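Local coordinates for protein putative ring-cleaving dioxygenase mhqO (Bacillus subtilis subsp. subtilis, PDB 3OAJ) that is a putative iron-dependent ring-cleaving dioxygenase of the extradiol family that may contribute to the breakdown of aromatic compounds, at residues A91-K101 and E144-K152. Numbering follows the deposited sequence. Where two conformers were deposited one is given.
Sequences AMAFWEKRLEK and EVTPDVAIK
Val149 CG2 sits over the centre of the Phe94 ring, 3.5 Å from the centroid and 8° off the normal, a CH-pi contact met nearly head-on. Phe94 is placed for it by a first torsion that sets CG anti to the backbone N (chi1 171°). The other methyl, Val149 CG1, lies 3.7 Å from Phe94 CB and 3.9 Å from Ala91 CB, so the valine also meets the residue just before the helix. Trp95 packs next: Phe94 CD2 is over one face of the indole and Ile151 CG1 over the opposite face, each displaced from the middle of the ring system, with 3.9 Å between Ile151 CG1 and Trp95 CZ2. At the indole edge, Trp95 NE1 donates to Val149 O at 2.8 Å with an N-H...O angle of 154°; the oxygen is close to the ring plane, which ties the rotation of the indole to the loop backbone.

Farther out, Val145 CG2 covers one face of the Arg98 guanidinium, 3.8 Å from Arg98 CZ, while two waters lie at its edge. One joins Arg98 NH1 to Glu144 OE1, and the other accepts from Arg98 NH2 and Glu144 N. Glu144 OE2 forms a salt bridge with Lys101 NZ at 3.1 Å, at the solvent-exposed end of the contact.

Arg98 NE and NH2 also donate to the backbone oxygens of Val29 and Gly28, in the last turn of helix 19-29. Trp95 and Ile151 both touch Val87 of strand 79-87, and Trp95 reaches Ile129 of strand 126-131. The contact thus packs helix 92-101, within the first vicinal-oxygen-chelate region, against the linker leading into strand 153-160, away from the metal site.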
loop_
_atom_site.group_PDB
_atom_site.type_symbol
_atom_site.label_atom_id
_atom_site.label_comp_id
_atom_site.label_asym_id
_atom_site.label_seq_id
_atom_site.Cartn_x
_atom_site.Cartn_y
_atom_site.Cartn_z
ATOM N N ALA A 91 21.585 2.417 0.901
ATOM C CA ALA A 91 20.986 1.969 2.161
ATOM C C ALA A 91 20.690 0.462 2.233
ATOM O O ALA A 91 20.268 -0.023 3.280
ATOM C CB ALA A 91 19.718 2.765 2.450
ATOM N N MET A 92 20.926 -0.286 1.155
ATOM C CA MET A 92 20.588 -1.709 1.142
ATOM C C MET A 92 21.174 -2.471 2.334
ATOM O O MET A 92 20.461 -3.250 2.975
ATOM C CB MET A 92 20.990 -2.361 -0.185
ATOM C CG MET A 92 20.388 -3.735 -0.392
ATOM S SD MET A 92 18.590 -3.674 -0.295
ATOM C CE MET A 92 18.177 -3.236 -1.986
ATOM N N ALA A 93 22.462 -2.240 2.631
ATOM C CA ALA A 93 23.137 -2.928 3.739
ATOM C C ALA A 93 22.546 -2.607 5.098
ATOM O O ALA A 93 22.604 -3.444 6.004
ATOM C CB ALA A 93 24.642 -2.648 3.736
ATOM N N PHE A 94 22.021 -1.399 5.259
ATOM C CA PHE A 94 21.371 -1.058 6.516
ATOM C C PHE A 94 20.206 -2.022 6.717
ATOM O O PHE A 94 20.055 -2.594 7.793
ATOM C CB PHE A 94 20.871 0.388 6.528
ATOM C CG PHE A 94 20.005 0.701 7.716
ATOM C CD1 PHE A 94 20.582 1.075 8.925
ATOM C CD2 PHE A 94 18.614 0.585 7.651
ATOM C CE1 PHE A 94 19.803 1.359 10.034
ATOM C CE2 PHE A 94 17.827 0.862 8.781
ATOM C CZ PHE A 94 18.420 1.242 9.973
ATOM N N TRP A 95 19.403 -2.195 5.667
ATOM C CA TRP A 95 18.209 -3.030 5.737
ATOM C C TRP A 95 18.509 -4.506 5.852
ATOM O O TRP A 95 17.841 -5.214 6.617
ATOM C CB TRP A 95 17.294 -2.699 4.556
ATOM C CG TRP A 95 16.729 -1.345 4.782
ATOM C CD1 TRP A 95 17.118 -0.163 4.190
ATOM C CD2 TRP A 95 15.735 -0.995 5.753
ATOM N NE1 TRP A 95 16.409 0.882 4.720
ATOM C CE2 TRP A 95 15.565 0.409 5.691
ATOM C CE3 TRP A 95 14.985 -1.732 6.692
ATOM C CZ2 TRP A 95 14.649 1.094 6.509
ATOM C CZ3 TRP A 95 14.087 -1.054 7.507
ATOM C CH2 TRP A 95 13.916 0.341 7.400
ATOM N N GLU A 96 19.533 -4.964 5.133
ATOM C CA GLU A 96 19.921 -6.365 5.222
ATOM C C GLU A 96 20.374 -6.706 6.639
ATOM O O GLU A 96 19.906 -7.702 7.214
ATOM C CB GLU A 96 20.990 -6.701 4.186
ATOM C CG GLU A 96 20.424 -6.731 2.774
ATOM C CD GLU A 96 21.460 -6.802 1.672
ATOM O OE1 GLU A 96 22.628 -6.423 1.886
ATOM O OE2 GLU A 96 21.076 -7.201 0.559
ATOM N N LYS A 97 21.255 -5.875 7.208
ATOM C CA LYS A 97 21.754 -6.130 8.576
ATOM C C LYS A 97 20.619 -6.000 9.609
ATOM O O LYS A 97 20.564 -6.759 10.586
ATOM C CB LYS A 97 22.948 -5.232 8.948
ATOM C CG LYS A 97 24.199 -5.434 8.107
ATOM C CD LYS A 97 24.793 -6.812 8.206
ATOM C CE LYS A 97 26.152 -6.836 7.504
ATOM N NZ LYS A 97 26.946 -8.014 7.912
ATOM N N ARG A 98 19.707 -5.061 9.381
ATOM C CA ARG A 98 18.566 -4.879 10.270
ATOM C C ARG A 98 17.622 -6.080 10.223
ATOM O O ARG A 98 17.187 -6.568 11.270
ATOM C CB ARG A 98 17.846 -3.571 9.958
ATOM C CG ARG A 98 16.649 -3.280 10.859
ATOM C CD ARG A 98 16.138 -1.842 10.640
ATOM N NE ARG A 98 15.112 -1.480 11.612
ATOM C CZ ARG A 98 15.359 -1.053 12.846
ATOM N NH1 ARG A 98 16.620 -0.924 13.277
ATOM N NH2 ARG A 98 14.338 -0.754 13.648
ATOM N N LEU A 99 17.288 -6.559 9.023
ATOM C CA LEU A 99 16.478 -7.787 8.920
ATOM C C LEU A 99 17.121 -8.985 9.621
ATOM O O LEU A 99 16.426 -9.777 10.286
ATOM C CB LEU A 99 16.142 -8.110 7.463
ATOM C CG LEU A 99 15.205 -7.129 6.750
ATOM C CD1 LEU A 99 15.107 -7.498 5.290
ATOM C CD2 LEU A 99 13.804 -7.031 7.398
ATOM N N GLU A 100 18.419 -9.133 9.442
ATOM C CA GLU A 100 19.176 -10.163 10.163
ATOM C C GLU A 100 19.072 -10.056 11.683
ATOM O O GLU A 100 18.862 -11.046 12.311
ATOM C CB GLU A 100 20.645 -10.205 9.702
ATOM C CG GLU A 100 21.461 -11.177 10.439
ATOM C CD GLU A 100 22.946 -11.122 10.141
ATOM O OE1 GLU A 100 23.653 -10.181 10.581
ATOM O OE2 GLU A 100 23.391 -12.123 9.559
ATOM N N LYS A 101 19.221 -8.847 12.194
ATOM C CA LYS A 101 19.121 -8.554 13.631
ATOM C C LYS A 101 17.754 -8.986 14.170
ATOM O O LYS A 101 17.647 -9.476 15.307
ATOM C CB LYS A 101 19.344 -7.045 13.851
ATOM C CG LYS A 101 19.193 -6.499 15.268
ATOM C CD LYS A 101 19.238 -4.973 15.206
ATOM C CE LYS A 101 18.866 -4.308 16.523
ATOM N NZ LYS A 101 19.183 -2.844 16.431
ATOM N N GLU A 144 16.700 3.039 15.205
ATOM C CA GLU A 144 17.918 3.294 14.436
ATOM C C GLU A 144 17.625 3.794 13.016
ATOM O O GLU A 144 18.547 4.097 12.259
ATOM C CB GLU A 144 18.788 2.027 14.369
ATOM C CG GLU A 144 19.504 1.674 15.681
ATOM C CD GLU A 144 20.381 0.428 15.577
ATOM O OE1 GLU A 144 20.749 0.024 14.447
ATOM O OE2 GLU A 144 20.719 -0.144 16.639
ATOM N N VAL A 145 16.351 3.895 12.652
ATOM C CA VAL A 145 16.003 4.295 11.277
ATOM C C VAL A 145 16.070 5.821 11.163
ATOM O O VAL A 145 15.311 6.535 11.823
ATOM C CB VAL A 145 14.618 3.748 10.827
ATOM C CG1 VAL A 145 14.353 4.063 9.345
ATOM C CG2 VAL A 145 14.541 2.241 11.046
ATOM N N THR A 146 16.982 6.301 10.321
ATOM C CA THR A 146 17.282 7.720 10.156
ATOM C C THR A 146 17.076 8.118 8.683
ATOM O O THR A 146 17.005 7.259 7.819
ATOM C CB THR A 146 18.732 8.020 10.598
ATOM O OG1 THR A 146 19.602 7.095 9.960
ATOM C CG2 THR A 146 18.906 7.848 12.103
ATOM N N PRO A 147 16.979 9.428 8.386
ATOM C CA PRO A 147 16.575 9.841 7.032
ATOM C C PRO A 147 17.486 9.349 5.907
ATOM O O PRO A 147 17.031 9.211 4.763
ATOM C CB PRO A 147 16.565 11.376 7.121
ATOM C CG PRO A 147 16.310 11.651 8.561
ATOM C CD PRO A 147 17.044 10.574 9.312
ATOM N N ASP A 148 18.743 9.048 6.231
ATOM C CA ASP A 148 19.703 8.610 5.227
ATOM C C ASP A 148 19.441 7.177 4.769
ATOM O O ASP A 148 19.937 6.758 3.727
ATOM C CB ASP A 148 21.158 8.827 5.712
ATOM C CG ASP A 148 21.475 8.074 6.992
ATOM O OD1 ASP A 148 20.545 7.671 7.706
ATOM O OD2 ASP A 148 22.669 7.886 7.306
ATOM N N VAL A 149 18.625 6.455 5.540
ATOM C CA VAL A 149 18.274 5.059 5.229
ATOM C C VAL A 149 16.768 4.764 5.196
ATOM O O VAL A 149 16.369 3.705 4.724
ATOM C CB VAL A 149 18.960 4.033 6.209
ATOM C CG1 VAL A 149 20.474 4.076 6.086
ATOM C CG2 VAL A 149 18.534 4.253 7.660
ATOM N N ALA A 150 15.931 5.687 5.676
ATOM C CA ALA A 150 14.505 5.395 5.868
ATOM C C ALA A 150 13.798 5.101 4.556
ATOM O O ALA A 150 14.152 5.648 3.495
ATOM C CB ALA A 150 13.831 6.548 6.578
ATOM N N ILE A 151 12.796 4.224 4.634
ATOM C CA ILE A 151 11.920 3.941 3.500
ATOM C C ILE A 151 11.197 5.218 3.087
ATOM O O ILE A 151 10.498 5.843 3.886
ATOM C CB ILE A 151 10.927 2.803 3.849
ATOM C CG1 ILE A 151 11.715 1.501 4.023
ATOM C CG2 ILE A 151 9.828 2.684 2.792
ATOM C CD1 ILE A 151 10.923 0.396 4.699
ATOM N N LYS A 152 11.380 5.601 1.826
ATOM C CA LYS A 152 10.819 6.850 1.295
ATOM C C LYS A 152 9.360 6.725 0.839
ATOM O O LYS A 152 8.664 7.717 0.638
ATOM C CB LYS A 152 11.694 7.348 0.147
ATOM C CG LYS A 152 13.147 7.537 0.586
ATOM C CD LYS A 152 13.970 8.361 -0.395
ATOM C CE LYS A 152 14.304 7.569 -1.652
ATOM N NZ LYS A 152 15.065 8.407 -2.626
HETATM O O HOH W 1 19.299 -1.377 12.404
HETATM O O HOH W 2 15.447 0.377 16.144
HETATM O O HOH W 3 22.067 -2.527 14.710
#